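Local coordinates for protein catechol 1,2-dioxygenase (Acinetobacter sp., PDB 1DLM) that catalyses the iron(III)-dependent intradiol cleavage of catechol by dioxygen, giving cis,cis-muconate in the beta-ketoadipate pathway, at residues A[225-230]-A[239-244]; A[198-203]-A[219-224]. One frame throughout, in Å; residues are numbered along the deposited sequence.

Contact 1 (A[225-230]-A[239-244]); sequences IHYFVS and TQINVA. With FE (Fe (III) ion), chain C.
His226 and Gln240 stand side by side on one face of an antiparallel pair, put there by different first torsions: CG of His226 is anti to its carbonyl carbon, beside the backbone N (chi1 -64°), whereas CG of Gln240 sits between its backbone N and carbonyl carbon (chi1 80°) and the chain runs on extended. The Gln240 amide thus travels alongside the imidazole, with NE2 3.7 Å from His226 CE1 and the two planes 71° apart, a van der Waals contact. His226 NE2 binds the iron(III) ion at 2.0 Å, and His226 ND1 donates in the ring plane to a water 2.9 Å away, which donates to Thr239 O. The ring also stacks with Trp156.

The backbones form the hairpin of strands 220-230 and 237-243. Ile225 and Ile241 make one hydrogen-bonded pair, with Ile225 N to Ile241 O at 2.9 Å and Ile241 N returning a bond to Ile225 O. Tyr227 and Thr239 make the next, where the bond from Thr239 N to Tyr227 O is longer and arrives above the carbonyl plane. His226 and Gln240 are the non-hydrogen-bonded pair between them.

The opposite face is largely apolar. Ile225 CB lies 3.8 Å from Ile241 CG1, and CD1 of Ile241 reaches the edge of the Tyr227 ring, 3.7 Å from CE1. Tyr227 OH is hydrogen-bonded to Tyr190, and Thr239 OG1 to Pro102 O. Leu136 of strand 133-141 packs on Ile225 and Tyr227, and Leu290 of strand 283-291 on Tyr227 and Thr239.

With both ring nitrogens engaged, the orientation of His226 is fixed at two points. Because the bridging water donates to Thr239 O, the neighbouring strand is a second-shell partner of an iron ligand, consistent with a role in orienting the ring.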
ATOM      1  N   ILE A 225       9.092 -20.428  17.522  1.00 15.67           N
ATOM      2  CA  ILE A 225       7.977 -20.358  18.451  1.00 16.01           C
ATOM      3  C   ILE A 225       7.943 -18.957  19.044  1.00 16.16           C
ATOM      4  O   ILE A 225       8.943 -18.463  19.566  1.00 17.01           O
ATOM      5  CB  ILE A 225       8.134 -21.416  19.571  1.00 15.42           C
ATOM      6  CG1 ILE A 225       8.278 -22.809  18.941  1.00 14.01           C
ATOM      7  CG2 ILE A 225       6.930 -21.364  20.515  1.00 15.73           C
ATOM      8  CD1 ILE A 225       8.538 -23.933  19.938  1.00 13.79           C
ATOM      9  N   HIS A 226       6.782 -18.330  18.939  1.00 15.71           N
ATOM     10  CA  HIS A 226       6.570 -16.970  19.404  1.00 16.64           C
ATOM     11  C   HIS A 226       6.235 -16.886  20.885  1.00 16.19           C
ATOM     12  O   HIS A 226       5.512 -17.725  21.414  1.00 16.60           O
ATOM     13  CB  HIS A 226       5.423 -16.341  18.608  1.00 16.57           C
ATOM     14  CG  HIS A 226       5.702 -16.192  17.144  1.00 16.65           C
ATOM     15  ND1 HIS A 226       6.402 -15.125  16.623  1.00 14.44           N
ATOM     16  CD2 HIS A 226       5.380 -16.981  16.092  1.00 14.69           C
ATOM     17  CE1 HIS A 226       6.498 -15.264  15.313  1.00 13.03           C
ATOM     18  NE2 HIS A 226       5.887 -16.382  14.966  1.00 13.47           N
ATOM     19  N   TYR A 227       6.759 -15.849  21.531  1.00 17.02           N
ATOM     20  CA  TYR A 227       6.519 -15.598  22.943  1.00 16.96           C
ATOM     21  C   TYR A 227       6.100 -14.162  23.238  1.00 18.19           C
ATOM     22  O   TYR A 227       6.528 -13.215  22.580  1.00 18.29           O
ATOM     23  CB  TYR A 227       7.773 -15.844  23.785  1.00 16.40           C
ATOM     24  CG  TYR A 227       8.102 -17.273  24.125  1.00 18.36           C
ATOM     25  CD1 TYR A 227       8.690 -18.127  23.184  1.00 19.66           C
ATOM     26  CD2 TYR A 227       7.867 -17.763  25.412  1.00 15.61           C
ATOM     27  CE1 TYR A 227       9.043 -19.439  23.526  1.00 22.37           C
ATOM     28  CE2 TYR A 227       8.212 -19.068  25.765  1.00 19.98           C
ATOM     29  CZ  TYR A 227       8.802 -19.897  24.817  1.00 22.26           C
ATOM     30  OH  TYR A 227       9.159 -21.175  25.161  1.00 23.67           O
ATOM     31  N   PHE A 228       5.264 -14.037  24.262  1.00 18.43           N
ATOM     32  CA  PHE A 228       4.798 -12.780  24.824  1.00 19.41           C
ATOM     33  C   PHE A 228       4.892 -13.144  26.308  1.00 20.64           C
ATOM     34  O   PHE A 228       4.328 -14.155  26.744  1.00 21.01           O
ATOM     35  CB  PHE A 228       3.336 -12.488  24.473  1.00 19.48           C
ATOM     36  CG  PHE A 228       3.145 -11.442  23.405  1.00 19.30           C
ATOM     37  CD1 PHE A 228       4.189 -10.617  23.010  1.00 19.46           C
ATOM     38  CD2 PHE A 228       1.903 -11.284  22.792  1.00 16.48           C
ATOM     39  CE1 PHE A 228       3.997  -9.656  22.021  1.00 17.31           C
ATOM     40  CE2 PHE A 228       1.704 -10.326  21.799  1.00 17.39           C
ATOM     41  CZ  PHE A 228       2.751  -9.513  21.416  1.00 16.49           C
ATOM     42  N   VAL A 229       5.646 -12.365  27.070  1.00 20.47           N
ATOM     43  CA  VAL A 229       5.762 -12.617  28.496  1.00 20.81           C
ATOM     44  C   VAL A 229       5.558 -11.297  29.227  1.00 23.16           C
ATOM     45  O   VAL A 229       6.329 -10.352  29.054  1.00 23.29           O
ATOM     46  CB  VAL A 229       7.145 -13.196  28.876  1.00 20.88           C
ATOM     47  CG1 VAL A 229       7.184 -13.526  30.367  1.00 17.37           C
ATOM     48  CG2 VAL A 229       7.425 -14.433  28.065  1.00 19.99           C
ATOM     49  N   SER A 230       4.502 -11.223  30.026  1.00 23.48           N
ATOM     50  CA  SER A 230       4.235 -10.015  30.790  1.00 24.32           C
ATOM     51  C   SER A 230       4.097 -10.328  32.286  1.00 24.95           C
ATOM     52  O   SER A 230       3.776 -11.457  32.678  1.00 24.86           O
ATOM     53  CB  SER A 230       2.977  -9.319  30.254  1.00 24.51           C
ATOM     54  OG  SER A 230       1.877 -10.205  30.207  1.00 26.13           O
ATOM     55  N   THR A 239       9.450 -11.985  22.020  1.00 16.67           N
ATOM     56  CA  THR A 239      10.631 -12.672  21.532  1.00 15.58           C
ATOM     57  C   THR A 239      10.209 -13.988  20.906  1.00 15.45           C
ATOM     58  O   THR A 239       9.023 -14.226  20.679  1.00 12.23           O
ATOM     59  CB  THR A 239      11.651 -12.917  22.685  1.00 15.57           C
ATOM     60  OG1 THR A 239      12.896 -13.363  22.140  1.00 14.39           O
ATOM     61  CG2 THR A 239      11.135 -13.966  23.660  1.00 16.20           C
ATOM     62  N   GLN A 240      11.180 -14.834  20.603  1.00 15.75           N
ATOM     63  CA  GLN A 240      10.867 -16.124  20.028  1.00 18.10           C
ATOM     64  C   GLN A 240      12.089 -17.018  20.158  1.00 18.08           C
ATOM     65  O   GLN A 240      13.177 -16.579  20.551  1.00 18.59           O
ATOM     66  CB  GLN A 240      10.512 -15.980  18.548  1.00 18.49           C
ATOM     67  CG  GLN A 240      11.736 -15.852  17.655  1.00 21.65           C
ATOM     68  CD  GLN A 240      11.398 -15.823  16.174  1.00 22.24           C
ATOM     69  OE1 GLN A 240      12.273 -16.010  15.325  1.00 25.39           O
ATOM     70  NE2 GLN A 240      10.134 -15.576  15.856  1.00 18.58           N
ATOM     71  N   ILE A 241      11.898 -18.288  19.855  1.00 18.19           N
ATOM     72  CA  ILE A 241      13.014 -19.198  19.881  1.00 19.78           C
ATOM     73  C   ILE A 241      13.021 -19.862  18.528  1.00 18.53           C
ATOM     74  O   ILE A 241      11.969 -20.057  17.907  1.00 16.81           O
ATOM     75  CB  ILE A 241      12.919 -20.234  21.032  1.00 19.52           C
ATOM     76  CG1 ILE A 241      11.648 -21.073  20.933  1.00 17.89           C
ATOM     77  CG2 ILE A 241      12.968 -19.503  22.361  1.00 22.52           C
ATOM     78  CD1 ILE A 241      11.423 -21.951  22.172  1.00 15.72           C
ATOM     79  N   ASN A 242      14.230 -20.137  18.060  1.00 18.79           N
ATOM     80  CA  ASN A 242      14.461 -20.772  16.776  1.00 20.73           C
ATOM     81  C   ASN A 242      14.875 -22.197  17.039  1.00 20.59           C
ATOM     82  O   ASN A 242      15.724 -22.445  17.896  1.00 21.41           O
ATOM     83  CB  ASN A 242      15.595 -20.057  16.032  1.00 22.93           C
ATOM     84  CG  ASN A 242      15.165 -18.744  15.437  1.00 26.11           C
ATOM     85  OD1 ASN A 242      14.512 -18.722  14.402  1.00 29.76           O
ATOM     86  ND2 ASN A 242      15.507 -17.639  16.097  1.00 26.21           N
ATOM     87  N   VAL A 243      14.274 -23.131  16.316  1.00 20.96           N
ATOM     88  CA  VAL A 243      14.642 -24.519  16.477  1.00 21.49           C
ATOM     89  C   VAL A 243      16.013 -24.682  15.809  1.00 22.99           C
ATOM     90  O   VAL A 243      16.186 -24.410  14.615  1.00 22.32           O
ATOM     91  CB  VAL A 243      13.604 -25.447  15.822  1.00 22.40           C
ATOM     92  CG1 VAL A 243      14.021 -26.892  16.003  1.00 21.96           C
ATOM     93  CG2 VAL A 243      12.230 -25.205  16.446  1.00 18.72           C
ATOM     94  N   ALA A 244      16.997 -25.102  16.594  1.00 23.19           N
ATOM     95  CA  ALA A 244      18.342 -25.284  16.076  1.00 22.90           C
ATOM     96  C   ALA A 244      18.363 -26.344  14.974  1.00 23.60           C
ATOM     97  O   ALA A 244      17.605 -27.314  15.004  1.00 22.09           O
ATOM     98  CB  ALA A 244      19.288 -25.672  17.217  1.00 20.00           C
TER
HETATM   99 FE    FE C 400       5.819 -16.959  13.097  1.00 21.73          FE
HETATM  100  O   HOH W   1       7.520 -13.133  18.483  1.00 14.16           O
HETATM  101  O   HOH W   2       4.904 -14.914  12.238  1.00 15.92           O

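Contact 2 (A[198-203]-A[219-224]). With FE (Fe (III) ion), chain C.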
ATOM      1  N   ALA A 198       7.002 -26.176  11.904  1.00 19.41           N
ATOM      2  CA  ALA A 198       7.818 -26.270  10.714  1.00 19.94           C
ATOM      3  C   ALA A 198       7.944 -24.825  10.284  1.00 20.60           C
ATOM      4  O   ALA A 198       7.057 -24.027  10.562  1.00 20.57           O
ATOM      5  CB  ALA A 198       7.101 -27.067   9.642  1.00 19.32           C
ATOM      6  N   GLY A 199       9.044 -24.471   9.636  1.00 21.44           N
ATOM      7  CA  GLY A 199       9.168 -23.106   9.166  1.00 25.31           C
ATOM      8  C   GLY A 199       8.086 -22.879   8.121  1.00 27.73           C
ATOM      9  O   GLY A 199       7.277 -23.770   7.841  1.00 27.96           O
ATOM     10  N   TYR A 200       8.044 -21.688   7.539  1.00 29.68           N
ATOM     11  CA  TYR A 200       7.044 -21.401   6.515  1.00 29.85           C
ATOM     12  C   TYR A 200       7.501 -20.247   5.655  1.00 29.20           C
ATOM     13  O   TYR A 200       8.365 -19.456   6.055  1.00 28.40           O
ATOM     14  CB  TYR A 200       5.688 -21.079   7.154  1.00 30.66           C
ATOM     15  CG  TYR A 200       5.722 -19.921   8.118  1.00 31.43           C
ATOM     16  CD1 TYR A 200       5.613 -18.602   7.671  1.00 31.33           C
ATOM     17  CD2 TYR A 200       5.909 -20.145   9.480  1.00 32.44           C
ATOM     18  CE1 TYR A 200       5.692 -17.535   8.562  1.00 33.26           C
ATOM     19  CE2 TYR A 200       5.988 -19.090  10.385  1.00 34.80           C
ATOM     20  CZ  TYR A 200       5.882 -17.785   9.926  1.00 35.35           C
ATOM     21  OH  TYR A 200       5.977 -16.744  10.834  1.00 33.68           O
ATOM     22  N   GLY A 201       6.920 -20.154   4.468  1.00 26.93           N
ATOM     23  CA  GLY A 201       7.291 -19.091   3.561  1.00 25.50           C
ATOM     24  C   GLY A 201       6.081 -18.263   3.219  1.00 23.64           C
ATOM     25  O   GLY A 201       4.960 -18.641   3.548  1.00 23.43           O
ATOM     26  N   CYS A 202       6.307 -17.132   2.566  1.00 21.27           N
ATOM     27  CA  CYS A 202       5.217 -16.257   2.165  1.00 21.66           C
ATOM     28  C   CYS A 202       4.395 -16.954   1.098  1.00 21.94           C
ATOM     29  O   CYS A 202       4.877 -17.865   0.439  1.00 19.91           O
ATOM     30  CB  CYS A 202       5.776 -14.968   1.568  1.00 21.45           C
ATOM     31  SG  CYS A 202       6.876 -14.090   2.650  1.00 22.95           S
ATOM     32  N   PRO A 203       3.131 -16.546   0.929  1.00 22.70           N
ATOM     33  CA  PRO A 203       2.304 -17.180  -0.098  1.00 24.28           C
ATOM     34  C   PRO A 203       3.055 -17.051  -1.422  1.00 26.50           C
ATOM     35  O   PRO A 203       3.343 -15.947  -1.884  1.00 24.75           O
ATOM     36  CB  PRO A 203       1.027 -16.345  -0.055  1.00 23.11           C
ATOM     37  CG  PRO A 203       0.939 -16.007   1.419  1.00 22.29           C
ATOM     38  CD  PRO A 203       2.357 -15.516   1.641  1.00 22.22           C
ATOM     39  N   GLY A 219      11.400 -16.132   0.555  1.00 19.13           N
ATOM     40  CA  GLY A 219      10.462 -15.643   1.552  1.00 19.83           C
ATOM     41  C   GLY A 219      10.209 -16.660   2.642  1.00 20.09           C
ATOM     42  O   GLY A 219       9.073 -16.841   3.083  1.00 19.15           O
ATOM     43  N   ASN A 220      11.278 -17.311   3.091  1.00 21.02           N
ATOM     44  CA  ASN A 220      11.176 -18.341   4.117  1.00 21.00           C
ATOM     45  C   ASN A 220      11.635 -17.961   5.505  1.00 21.89           C
ATOM     46  O   ASN A 220      12.529 -17.137   5.688  1.00 23.19           O
ATOM     47  CB  ASN A 220      11.950 -19.587   3.695  1.00 20.85           C
ATOM     48  CG  ASN A 220      11.412 -20.198   2.419  1.00 24.60           C
ATOM     49  OD1 ASN A 220      10.225 -20.535   2.324  1.00 25.94           O
ATOM     50  ND2 ASN A 220      12.280 -20.349   1.428  1.00 24.82           N
ATOM     51  N   ARG A 221      10.998 -18.589   6.486  1.00 20.74           N
ATOM     52  CA  ARG A 221      11.351 -18.392   7.882  1.00 19.73           C
ATOM     53  C   ARG A 221      11.687 -19.755   8.479  1.00 18.52           C
ATOM     54  O   ARG A 221      11.040 -20.758   8.161  1.00 17.90           O
ATOM     55  CB  ARG A 221      10.185 -17.798   8.678  1.00 19.47           C
ATOM     56  CG  ARG A 221       9.620 -16.500   8.150  1.00 19.32           C
ATOM     57  CD  ARG A 221       9.010 -15.725   9.294  1.00 18.15           C
ATOM     58  NE  ARG A 221      10.068 -15.328  10.216  1.00 21.68           N
ATOM     59  CZ  ARG A 221       9.869 -14.761  11.398  1.00 23.95           C
ATOM     60  NH1 ARG A 221       8.637 -14.529  11.833  1.00 25.83           N
ATOM     61  NH2 ARG A 221      10.913 -14.441  12.151  1.00 27.11           N
ATOM     62  N   PRO A 222      12.726 -19.820   9.323  1.00 17.27           N
ATOM     63  CA  PRO A 222      13.082 -21.101   9.938  1.00 18.99           C
ATOM     64  C   PRO A 222      11.991 -21.446  10.972  1.00 19.47           C
ATOM     65  O   PRO A 222      11.203 -20.573  11.359  1.00 20.23           O
ATOM     66  CB  PRO A 222      14.428 -20.790  10.589  1.00 17.81           C
ATOM     67  CG  PRO A 222      14.225 -19.334  11.023  1.00 17.39           C
ATOM     68  CD  PRO A 222      13.687 -18.773   9.725  1.00 17.34           C
ATOM     69  N   ALA A 223      11.928 -22.698  11.415  1.00 18.62           N
ATOM     70  CA  ALA A 223      10.922 -23.082  12.399  1.00 16.44           C
ATOM     71  C   ALA A 223      11.164 -22.275  13.675  1.00 15.66           C
ATOM     72  O   ALA A 223      12.302 -22.115  14.111  1.00 13.91           O
ATOM     73  CB  ALA A 223      11.000 -24.565  12.685  1.00 15.75           C
ATOM     74  N   HIS A 224      10.092 -21.747  14.258  1.00 14.52           N
ATOM     75  CA  HIS A 224      10.223 -20.935  15.464  1.00 14.49           C
ATOM     76  C   HIS A 224       8.948 -20.915  16.296  1.00 15.30           C
ATOM     77  O   HIS A 224       7.867 -21.299  15.835  1.00 13.38           O
ATOM     78  CB  HIS A 224      10.569 -19.500  15.104  1.00 12.30           C
ATOM     79  CG  HIS A 224       9.549 -18.848  14.231  1.00 12.42           C
ATOM     80  ND1 HIS A 224       9.440 -19.126  12.886  1.00 11.62           N
ATOM     81  CD2 HIS A 224       8.526 -18.012  14.529  1.00 12.44           C
ATOM     82  CE1 HIS A 224       8.396 -18.487  12.390  1.00 10.96           C
ATOM     83  NE2 HIS A 224       7.823 -17.805  13.366  1.00 14.09           N
TER
HETATM   84 FE    FE C 400       5.819 -16.959  13.097  1.00 21.73          FE
HETATM   85  O   HOH W   3       7.676 -21.790  12.414  1.00 27.44           O
HETATM   86  O   HOH W   2       4.904 -14.914  12.238  1.00 15.92           O
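Tyr200 and Arg221 face each other as a hydrogen-bonded pair in a short antiparallel ladder, where strand 200-201 joins the start of strand 220-230 in the intradiol dioxygenase domain. Arg221 N bonds to Tyr200 O at 2.8 Å, and the return bond, Tyr200 N to Arg221 O, is longer and more bent. Cys202 N bonds to Gly219 O.

The crowded side is the one that carries the iron. Arg221 CB lies over a face of the Tyr200 ring, and its chain runs beside the phenol until CD is 3.6 Å from Tyr200 OH, with guanidinium and ring planes 84° apart. Bending at chi3 (66°) brings His224 CE1 over one guanidinium face, offset toward its rim, while NH2 makes a salt bridge with Asp252. Tyr200 OH at 2.3 Å and His224 NE2 at 2.2 Å both bind the iron(III) ion, which lies in the phenol plane at its edge; Tyr164 and His226 complete the protein ligands. With no side chain at Gly199 or Gly201 the backbones close to 3.2 Å from Gly199 CA to Arg221 O.

The looser side belongs to Ala198, whose CB points away while a water accepts from His224 N and may donate to Ala198 O, and to the partly exposed Asn220, whose OD1 is 3.5 Å from Gly201 CA. Back at the metal, the rotation of the buried His224 ring is fixed by ND1, which donates to Pro222 O at 2.7 Å, nearly straight at 173°.

Both contacts draw on strand 220-230, which enters contact 2 first, pairing with strand 200-201, and then contact 1, pairing with strand 237-243. Their centres are 15 Å apart, yet they share the iron(III) ion and a water bound to it. All the touching residues of contact 1 are buried, with a mostly apolar layer beneath its metal-binding face. Contact 2 is only partly buried and relies on glycine backbone, an arginine and two metal ligands. They also touch directly: Val243 N is probably hydrogen-bonded to Ala223 O at 3.1 Å, and Gln240 packs against His224. Two consecutive pairings of one strand thus deliver three of the four protein ligands.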